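Local structure of MHC class I antigen (Ctenopharyngodon idella, 5H5Z) at residues Y7-V12 with Q70-S75; P19-V24 with I66-V71; T209-G214 with T262-E267. The protein binds a peptide in complex with beta-2-microglobulin and, as an MHC class I antigen, probably presents it to T cells in grass carp. All blocks are in the same frame, centred on the assembly; numbering follows the deposited sequence.

Interactions 1 and 2 have centres about 5 Å apart and share helix 55-82, which forms one wall of the peptide groove, while strands 3-13 and 21-27 are neighbours in the floor. The two contacts merge: Thr10 N lies 2.7 Å from Thr22 O, a probable hydrogen bond, and Phe72 CD2 packs 3.6 Å from Phe21 CE1. Both contacts have residues touching the bound peptide. Interaction 3 belongs to the immunoglobulin domain, its centre about 50 Å from either of the others, with nearest atoms about 30 Å from interaction 2. The first two fix a helix onto a sheet, whereas interaction 3 ties strands within one.

Interaction 1. Residues Y7-V12 with Q70-S75; sequences YVYTGV and QVFKDS
The floor and wall of the MHC class I peptide groove meet where Tyr9 and Gly11 of strand 3-13 receive Phe72 from helix 55-82. The short segments 7-12 and 70-75 approach to 8.7 Å between axes and are inclined at 49°, and the Phe72 side chain bridges the distance. Tyr9 turns its edge toward the face of Phe72 in an offset edge-to-face pair, ring centroids 5.8 Å apart and planes 68° from each other. The far end of the Phe72 ring also reaches the root of the tyrosine, CZ coming to 3.6 Å from Tyr9 CB. One ring edge of Phe72 lies along the strand, with CD2 3.8 Å from Gly11 CA, and the lack of a side chain at this glycine makes room for so close an approach. The first torsion of Phe72, at -99°, is off the staggered positions and sets the ring against both Tyr9 CB and Gly11 CA. Strand 90-100 contributes to both partners, since the Tyr9 hydroxyl is hydrogen-bonded to that of Tyr96 and Trp92 packs edge-to-face with Phe72. One turn along the helix, Ser75 OG bonds to Val71 O at 2.9 Å, from the opposite face of that carbonyl to the regular helical bond of Ser75 N. The same hydroxyl is hydrogen-bonded to the backbone of the bound peptide, and Tyr9 packs on an apolar peptide side chain. An edge-to-face aromatic pair of this kind, seating the alpha-1 helix on the sheet directly beside the ligand, belongs to the antigen-binding platform of the MHC class I fold.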
loop_
_atom_site.group_PDB
_atom_site.type_symbol
_atom_site.label_atom_id
_atom_site.label_comp_id
_atom_site.label_asym_id
_atom_site.label_seq_id
_atom_site.Cartn_x
_atom_site.Cartn_y
_atom_site.Cartn_z
ATOM N N TYR A 7 9.425 5.181 -6.976
ATOM C CA TYR A 7 8.695 6.438 -6.968
ATOM C C TYR A 7 7.368 6.248 -7.671
ATOM O O TYR A 7 7.293 5.575 -8.697
ATOM C CB TYR A 7 9.520 7.553 -7.620
ATOM C CG TYR A 7 10.689 7.950 -6.757
ATOM C CD1 TYR A 7 10.537 8.891 -5.744
ATOM C CD2 TYR A 7 11.944 7.366 -6.935
ATOM C CE1 TYR A 7 11.603 9.257 -4.935
ATOM C CE2 TYR A 7 13.015 7.720 -6.127
ATOM C CZ TYR A 7 12.837 8.667 -5.130
ATOM O OH TYR A 7 13.892 9.021 -4.320
ATOM N N VAL A 8 6.319 6.820 -7.090
ATOM C CA VAL A 8 4.992 6.804 -7.711
ATOM C C VAL A 8 4.468 8.237 -7.806
ATOM O O VAL A 8 4.329 8.922 -6.791
ATOM C CB VAL A 8 3.993 5.848 -6.995
ATOM C CG1 VAL A 8 4.430 4.394 -7.153
ATOM C CG2 VAL A 8 3.816 6.206 -5.528
ATOM N N TYR A 9 4.239 8.701 -9.033
ATOM C CA TYR A 9 3.733 10.054 -9.270
ATOM C C TYR A 9 2.268 9.989 -9.693
ATOM O O TYR A 9 1.911 9.192 -10.569
ATOM C CB TYR A 9 4.480 10.746 -10.409
ATOM C CG TYR A 9 5.979 10.965 -10.260
ATOM C CD1 TYR A 9 6.647 10.744 -9.049
ATOM C CD2 TYR A 9 6.721 11.418 -11.349
ATOM C CE1 TYR A 9 8.018 10.956 -8.942
ATOM C CE2 TYR A 9 8.087 11.645 -11.249
ATOM C CZ TYR A 9 8.727 11.408 -10.048
ATOM O OH TYR A 9 10.081 11.624 -9.973
ATOM N N THR A 10 1.434 10.842 -9.102
ATOM C CA THR A 10 0.031 10.968 -9.528
ATOM C C THR A 10 -0.299 12.386 -9.986
ATOM O O THR A 10 -0.195 13.340 -9.214
ATOM C CB THR A 10 -0.958 10.566 -8.416
ATOM O OG1 THR A 10 -0.656 9.244 -7.952
ATOM C CG2 THR A 10 -2.407 10.609 -8.934
ATOM N N GLY A 11 -0.739 12.503 -11.230
ATOM C CA GLY A 11 -1.185 13.768 -11.769
ATOM C C GLY A 11 -2.681 13.737 -12.034
ATOM O O GLY A 11 -3.197 12.784 -12.601
ATOM N N VAL A 12 -3.372 14.768 -11.576
ATOM C CA VAL A 12 -4.806 14.884 -11.781
ATOM C C VAL A 12 -5.171 16.212 -12.432
ATOM O O VAL A 12 -4.728 17.259 -11.997
ATOM C CB VAL A 12 -5.561 14.771 -10.452
ATOM C CG1 VAL A 12 -7.060 14.802 -10.685
ATOM C CG2 VAL A 12 -5.150 13.503 -9.727
ATOM N N GLN A 70 5.446 20.347 -13.586
ATOM C CA GLN A 70 5.332 21.103 -14.837
ATOM C C GLN A 70 5.149 20.151 -16.031
ATOM O O GLN A 70 4.230 20.328 -16.835
ATOM C CB GLN A 70 6.547 22.034 -15.028
ATOM C CG GLN A 70 6.615 23.196 -14.030
ATOM C CD GLN A 70 7.820 24.119 -14.218
ATOM O OE1 GLN A 70 7.741 25.321 -13.949
ATOM N NE2 GLN A 70 8.940 23.563 -14.674
ATOM N N VAL A 71 6.001 19.127 -16.113
ATOM C CA VAL A 71 5.961 18.136 -17.198
ATOM C C VAL A 71 4.669 17.311 -17.178
ATOM O O VAL A 71 4.101 17.011 -18.234
ATOM C CB VAL A 71 7.197 17.208 -17.177
ATOM C CG1 VAL A 71 7.079 16.111 -18.227
ATOM C CG2 VAL A 71 8.476 18.006 -17.404
ATOM N N PHE A 72 4.207 16.956 -15.980
ATOM C CA PHE A 72 2.939 16.238 -15.824
ATOM C C PHE A 72 1.729 17.040 -16.287
ATOM O O PHE A 72 0.814 16.479 -16.905
ATOM C CB PHE A 72 2.750 15.762 -14.382
ATOM C CG PHE A 72 3.106 14.319 -14.174
ATOM C CD1 PHE A 72 4.312 13.804 -14.647
ATOM C CD2 PHE A 72 2.236 13.470 -13.488
ATOM C CE1 PHE A 72 4.634 12.468 -14.454
ATOM C CE2 PHE A 72 2.557 12.135 -13.288
ATOM C CZ PHE A 72 3.752 11.635 -13.776
ATOM N N LYS A 73 1.724 18.341 -15.987
ATOM C CA LYS A 73 0.679 19.252 -16.469
ATOM C C LYS A 73 0.615 19.242 -17.993
ATOM O O LYS A 73 -0.461 19.137 -18.582
ATOM C CB LYS A 73 0.941 20.683 -15.993
ATOM C CG LYS A 73 0.404 21.031 -14.614
ATOM C CD LYS A 73 0.869 22.420 -14.180
ATOM C CE LYS A 73 0.193 23.545 -14.954
ATOM N NZ LYS A 73 -1.235 23.725 -14.571
ATOM N N ASP A 74 1.785 19.348 -18.618
ATOM C CA ASP A 74 1.896 19.416 -20.076
ATOM C C ASP A 74 1.492 18.087 -20.709
ATOM O O ASP A 74 0.793 18.056 -21.730
ATOM C CB ASP A 74 3.333 19.762 -20.480
ATOM C CG ASP A 74 3.762 21.156 -20.025
ATOM O OD1 ASP A 74 2.916 21.938 -19.538
ATOM O OD2 ASP A 74 4.963 21.472 -20.162
ATOM N N SER A 75 1.935 16.997 -20.083
ATOM C CA SER A 75 1.695 15.644 -20.573
ATOM C C SER A 75 0.215 15.269 -20.563
ATOM O O SER A 75 -0.307 14.802 -21.574
ATOM C CB SER A 75 2.504 14.624 -19.768
ATOM O OG SER A 75 3.890 14.752 -20.041
#

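Interaction 2. Residues P19-V24 with I66-V71; sequences PEFTAV and IGAHQV
The backbones of segments 19-24 and 66-71 come nearest at Phe21 and His69, whose CA atoms are 5.7 Å apart, where strand 21-27 begins beneath helix 55-82. No hydrogen bond joins the two segments, and the contact is made by side chains lying against the helix. Phe21 presents one face of its ring to the helical backbone: the N atom of His69 sits over the ring centre, 4.1 Å above the plane, and the carbonyl carbon of Ala68 lies nearer the rim. At the far end of the ring, Phe21 CZ touches Ala68 CB at 3.7 Å. With CG anti to the backbone nitrogen in both residues (chi1 -178° in Phe21 and 163° in His69), the two side chains run past each other in opposite directions. The imidazole thereby comes beside the base of the phenylalanine, ND1 3.5 Å from Phe21 CB. Glu20 approaches the histidine at its edge, with OE2 3.3 Å from His69 CE1 and the carboxylate plane turned 74° from the ring. This is a carbon-to-oxygen contact; the polar commitment of Glu20 is a salt bridge from OE1 to Lys73, one helical turn beyond His69. On the helix, Ala68 also packs against an apolar side chain of the bound peptide. On the underside of the strand, Thr22 and Val24 rest on Leu55 of the beta-2-microglobulin chain. A sheet carrying the alpha-1 helix above and the light chain below is the layered construction of the peptide-binding platform in MHC class I molecules.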
loop_
_atom_site.group_PDB
_atom_site.type_symbol
_atom_site.label_atom_id
_atom_site.label_comp_id
_atom_site.label_asym_id
_atom_site.label_seq_id
_atom_site.Cartn_x
_atom_site.Cartn_y
_atom_site.Cartn_z
ATOM N N PRO A 19 -4.215 17.526 -4.933
ATOM C CA PRO A 19 -3.401 18.457 -5.724
ATOM C C PRO A 19 -3.225 18.009 -7.175
ATOM O O PRO A 19 -3.561 16.877 -7.522
ATOM C CB PRO A 19 -2.041 18.444 -5.008
ATOM C CG PRO A 19 -2.287 17.819 -3.678
ATOM C CD PRO A 19 -3.405 16.851 -3.901
ATOM N N GLU A 20 -2.693 18.901 -8.011
ATOM C CA GLU A 20 -2.408 18.584 -9.409
ATOM C C GLU A 20 -1.364 17.483 -9.552
ATOM O O GLU A 20 -1.428 16.676 -10.476
ATOM C CB GLU A 20 -1.912 19.818 -10.147
ATOM C CG GLU A 20 -3.008 20.684 -10.721
ATOM C CD GLU A 20 -2.461 21.742 -11.649
ATOM O OE1 GLU A 20 -2.802 21.704 -12.850
ATOM O OE2 GLU A 20 -1.681 22.599 -11.182
ATOM N N PHE A 21 -0.401 17.469 -8.637
ATOM C CA PHE A 21 0.691 16.510 -8.681
ATOM C C PHE A 21 0.999 16.024 -7.277
ATOM O O PHE A 21 1.076 16.825 -6.350
ATOM C CB PHE A 21 1.938 17.162 -9.295
ATOM C CG PHE A 21 3.109 16.231 -9.439
ATOM C CD1 PHE A 21 3.227 15.408 -10.552
ATOM C CD2 PHE A 21 4.105 16.191 -8.467
ATOM C CE1 PHE A 21 4.307 14.554 -10.693
ATOM C CE2 PHE A 21 5.193 15.336 -8.601
ATOM C CZ PHE A 21 5.293 14.516 -9.717
ATOM N N THR A 22 1.170 14.710 -7.137
ATOM C CA THR A 22 1.613 14.094 -5.890
ATOM C C THR A 22 2.724 13.090 -6.202
ATOM O O THR A 22 2.616 12.311 -7.149
ATOM C CB THR A 22 0.452 13.362 -5.172
ATOM O OG1 THR A 22 -0.636 14.267 -4.958
ATOM C CG2 THR A 22 0.902 12.797 -3.823
ATOM N N ALA A 23 3.796 13.114 -5.416
ATOM C CA ALA A 23 4.853 12.124 -5.553
ATOM C C ALA A 23 5.118 11.472 -4.205
ATOM O O ALA A 23 5.198 12.158 -3.182
ATOM C CB ALA A 23 6.125 12.773 -6.088
ATOM N N VAL A 24 5.227 10.144 -4.211
ATOM C CA VAL A 24 5.633 9.374 -3.029
ATOM C C VAL A 24 6.853 8.511 -3.374
ATOM O O VAL A 24 6.894 7.869 -4.424
ATOM C CB VAL A 24 4.464 8.499 -2.501
ATOM C CG1 VAL A 24 4.939 7.473 -1.476
ATOM C CG2 VAL A 24 3.359 9.374 -1.918
ATOM N N ILE A 66 9.277 19.866 -8.739
ATOM C CA ILE A 66 8.621 21.039 -9.330
ATOM C C ILE A 66 8.651 20.869 -10.852
ATOM O O ILE A 66 7.640 21.092 -11.530
ATOM C CB ILE A 66 9.277 22.376 -8.908
ATOM C CG1 ILE A 66 9.017 22.673 -7.426
ATOM C CG2 ILE A 66 8.741 23.530 -9.747
ATOM C CD1 ILE A 66 9.889 23.785 -6.863
ATOM N N GLY A 67 9.802 20.442 -11.370
ATOM C CA GLY A 67 9.957 20.101 -12.786
ATOM C C GLY A 67 9.015 18.994 -13.236
ATOM O O GLY A 67 8.392 19.097 -14.294
ATOM N N ALA A 68 8.909 17.936 -12.428
ATOM C CA ALA A 68 7.991 16.822 -12.714
ATOM C C ALA A 68 6.531 17.271 -12.797
ATOM O O ALA A 68 5.796 16.838 -13.686
ATOM C CB ALA A 68 8.151 15.716 -11.684
ATOM N N HIS A 69 6.123 18.138 -11.869
ATOM C CA HIS A 69 4.790 18.744 -11.877
ATOM C C HIS A 69 4.506 19.495 -13.181
ATOM O O HIS A 69 3.457 19.293 -13.804
ATOM C CB HIS A 69 4.625 19.664 -10.662
ATOM C CG HIS A 69 3.487 20.634 -10.770
ATOM N ND1 HIS A 69 2.187 20.241 -11.005
ATOM C CD2 HIS A 69 3.456 21.982 -10.655
ATOM C CE1 HIS A 69 1.405 21.305 -11.036
ATOM N NE2 HIS A 69 2.151 22.374 -10.828
ATOM N N GLN A 70 5.446 20.347 -13.586
ATOM C CA GLN A 70 5.332 21.103 -14.837
ATOM C C GLN A 70 5.149 20.151 -16.031
ATOM O O GLN A 70 4.230 20.328 -16.835
ATOM C CB GLN A 70 6.547 22.034 -15.028
ATOM C CG GLN A 70 6.615 23.196 -14.030
ATOM C CD GLN A 70 7.820 24.119 -14.218
ATOM O OE1 GLN A 70 7.741 25.321 -13.949
ATOM N NE2 GLN A 70 8.940 23.563 -14.674
ATOM N N VAL A 71 6.001 19.127 -16.113
ATOM C CA VAL A 71 5.961 18.136 -17.198
ATOM C C VAL A 71 4.669 17.311 -17.178
ATOM O O VAL A 71 4.101 17.011 -18.234
ATOM C CB VAL A 71 7.197 17.208 -17.177
ATOM C CG1 VAL A 71 7.079 16.111 -18.227
ATOM C CG2 VAL A 71 8.476 18.006 -17.404
#

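Interaction 3. Residues T209-G214 with T262-E267; sequences TWQKNG and TIRKTE
Arg264 grips Gln211 through a single acceptor: NH1 donates to Gln211 OE1 at 2.9 Å with a nearly straight N-H...O angle of 162°. A weak second bond runs from Arg264 NH2 to the same oxygen, at 3.4 Å. OE1 is met at the edge of the guanidinium and close to its plane, whereas NH1 is tilted 29° from the plane of the amide carbonyl. The amide and guanidinium planes stand 45° apart. Both groups have further polar partners: NH1 of Arg264 is also bonded to Ser253 OG, and NE2 of Gln211 is bonded to Asp216 OD1. The bond to Asp216 probably helps settle which end of the amide faces the arginine, and the aspartate and arginine at its two ends would be expected to polarise it. The arginine reaches across by a bend in its chain, where chi3 turns to one side after two extended torsions, and the side chains cross at about a right angle. Gln211 and Arg264 are not on adjacent strands. Strand 252-258 runs between 207-212 and 261-266, antiparallel to each, so that the two strands flanking it share a direction; in the immunoglobulin C1-set fold these are strands C, F and G. The closest CA atoms of the two segments, those of Gln211 and Thr266, are accordingly 9.8 Å apart. The arginine is exposed, and the contact buries just 79 Å² in all. Over the middle strand, Gln211 packs on Ser253 and Arg264 on Val255. Trp210, the neighbour of Gln211, turns instead toward the other sheet of the sandwich, where it packs on Leu185 and on Cys196, whose disulfide partner is Cys254; Ile263 meets Val183 of that sheet.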
loop_
_atom_site.group_PDB
_atom_site.type_symbol
_atom_site.label_atom_id
_atom_site.label_comp_id
_atom_site.label_asym_id
_atom_site.label_seq_id
_atom_site.Cartn_x
_atom_site.Cartn_y
_atom_site.Cartn_z
ATOM N N THR A 209 -1.666 -21.921 9.345
ATOM C CA THR A 209 -2.278 -23.207 9.039
ATOM C C THR A 209 -3.064 -23.721 10.228
ATOM O O THR A 209 -2.863 -23.289 11.363
ATOM C CB THR A 209 -1.234 -24.276 8.651
ATOM O OG1 THR A 209 -0.287 -24.424 9.713
ATOM C CG2 THR A 209 -0.504 -23.903 7.364
ATOM N N TRP A 210 -3.923 -24.690 9.956
ATOM C CA TRP A 210 -4.695 -25.352 10.987
ATOM C C TRP A 210 -4.309 -26.816 11.023
ATOM O O TRP A 210 -4.008 -27.411 10.000
ATOM C CB TRP A 210 -6.188 -25.218 10.710
ATOM C CG TRP A 210 -6.703 -23.833 10.836
ATOM C CD1 TRP A 210 -6.847 -22.926 9.838
ATOM C CD2 TRP A 210 -7.155 -23.192 12.028
ATOM N NE1 TRP A 210 -7.356 -21.760 10.329
ATOM C CE2 TRP A 210 -7.558 -21.897 11.674
ATOM C CE3 TRP A 210 -7.263 -23.590 13.360
ATOM C CZ2 TRP A 210 -8.053 -20.996 12.598
ATOM C CZ3 TRP A 210 -7.758 -22.696 14.274
ATOM C CH2 TRP A 210 -8.148 -21.414 13.891
ATOM N N GLN A 211 -4.300 -27.388 12.217
ATOM C CA GLN A 211 -4.026 -28.802 12.365
ATOM C C GLN A 211 -5.129 -29.475 13.171
ATOM O O GLN A 211 -5.679 -28.896 14.099
ATOM C CB GLN A 211 -2.662 -29.030 13.020
ATOM C CG GLN A 211 -1.491 -28.838 12.071
ATOM C CD GLN A 211 -0.250 -29.595 12.500
ATOM O OE1 GLN A 211 0.032 -29.726 13.687
ATOM N NE2 GLN A 211 0.497 -30.096 11.532
ATOM N N LYS A 212 -5.464 -30.694 12.778
ATOM C CA LYS A 212 -6.389 -31.506 13.540
ATOM C C LYS A 212 -5.619 -32.709 14.055
ATOM O O LYS A 212 -5.099 -33.497 13.280
ATOM C CB LYS A 212 -7.541 -31.954 12.644
ATOM C CG LYS A 212 -8.618 -32.763 13.343
ATOM C CD LYS A 212 -9.700 -33.172 12.359
ATOM C CE LYS A 212 -10.665 -34.174 12.968
ATOM N NZ LYS A 212 -11.579 -34.741 11.938
ATOM N N ASN A 213 -5.546 -32.849 15.369
ATOM C CA ASN A 213 -4.887 -34.002 15.952
ATOM C C ASN A 213 -3.461 -34.150 15.432
ATOM O O ASN A 213 -3.003 -35.256 15.171
ATOM C CB ASN A 213 -5.700 -35.265 15.667
ATOM C CG ASN A 213 -7.112 -35.174 16.206
ATOM O OD1 ASN A 213 -7.335 -34.631 17.282
ATOM N ND2 ASN A 213 -8.073 -35.701 15.455
ATOM N N GLY A 214 -2.769 -33.026 15.276
ATOM C CA GLY A 214 -1.384 -33.028 14.839
ATOM C C GLY A 214 -1.141 -33.224 13.356
ATOM O O GLY A 214 -0.011 -33.440 12.940
ATOM N N THR A 262 7.836 -21.006 14.504
ATOM C CA THR A 262 6.402 -21.274 14.605
ATOM C C THR A 262 5.835 -20.971 15.986
ATOM O O THR A 262 6.497 -21.187 17.006
ATOM C CB THR A 262 6.061 -22.739 14.254
ATOM O OG1 THR A 262 6.866 -23.620 15.046
ATOM C CG2 THR A 262 6.299 -23.021 12.780
ATOM N N ILE A 263 4.606 -20.464 15.997
ATOM C CA ILE A 263 3.827 -20.261 17.214
ATOM C C ILE A 263 2.548 -21.095 17.057
ATOM O O ILE A 263 1.952 -21.112 15.979
ATOM C CB ILE A 263 3.511 -18.759 17.437
ATOM C CG1 ILE A 263 4.811 -17.936 17.436
ATOM C CG2 ILE A 263 2.767 -18.553 18.752
ATOM C CD1 ILE A 263 4.631 -16.437 17.268
ATOM N N ARG A 264 2.156 -21.813 18.110
ATOM C CA ARG A 264 0.961 -22.652 18.077
ATOM C C ARG A 264 -0.056 -22.216 19.138
ATOM O O ARG A 264 0.303 -21.968 20.289
ATOM C CB ARG A 264 1.337 -24.131 18.263
ATOM C CG ARG A 264 0.180 -25.116 18.119
ATOM C CD ARG A 264 0.607 -26.549 18.414
ATOM N NE ARG A 264 1.601 -27.043 17.459
ATOM C CZ ARG A 264 1.319 -27.726 16.349
ATOM N NH1 ARG A 264 0.061 -28.012 16.029
ATOM N NH2 ARG A 264 2.306 -28.124 15.554
ATOM N N LYS A 265 -1.321 -22.112 18.748
ATOM C CA LYS A 265 -2.381 -21.843 19.719
ATOM C C LYS A 265 -3.413 -22.960 19.705
ATOM O O LYS A 265 -3.708 -23.512 18.648
ATOM C CB LYS A 265 -3.043 -20.486 19.458
ATOM C CG LYS A 265 -2.106 -19.294 19.584
ATOM C CD LYS A 265 -1.781 -18.983 21.033
ATOM C CE LYS A 265 -0.666 -17.954 21.132
ATOM N NZ LYS A 265 -0.389 -17.608 22.554
ATOM N N THR A 266 -3.947 -23.294 20.880
ATOM C CA THR A 266 -4.924 -24.382 21.019
ATOM C C THR A 266 -6.213 -23.884 21.681
ATOM O O THR A 266 -6.314 -22.711 22.032
ATOM C CB THR A 266 -4.354 -25.568 21.838
ATOM O OG1 THR A 266 -4.128 -25.161 23.193
ATOM C CG2 THR A 266 -3.048 -26.087 21.232
ATOM N N GLU A 267 -7.187 -24.776 21.866
ATOM C CA GLU A 267 -8.466 -24.408 22.496
ATOM C C GLU A 267 -8.291 -23.671 23.823
ATOM O O GLU A 267 -9.083 -22.782 24.151
ATOM C CB GLU A 267 -9.371 -25.633 22.693
ATOM C CG GLU A 267 -8.799 -26.736 23.567
ATOM C CD GLU A 267 -9.491 -28.065 23.345
ATOM O OE1 GLU A 267 -8.785 -29.051 23.046
ATOM O OE2 GLU A 267 -10.738 -28.123 23.459
#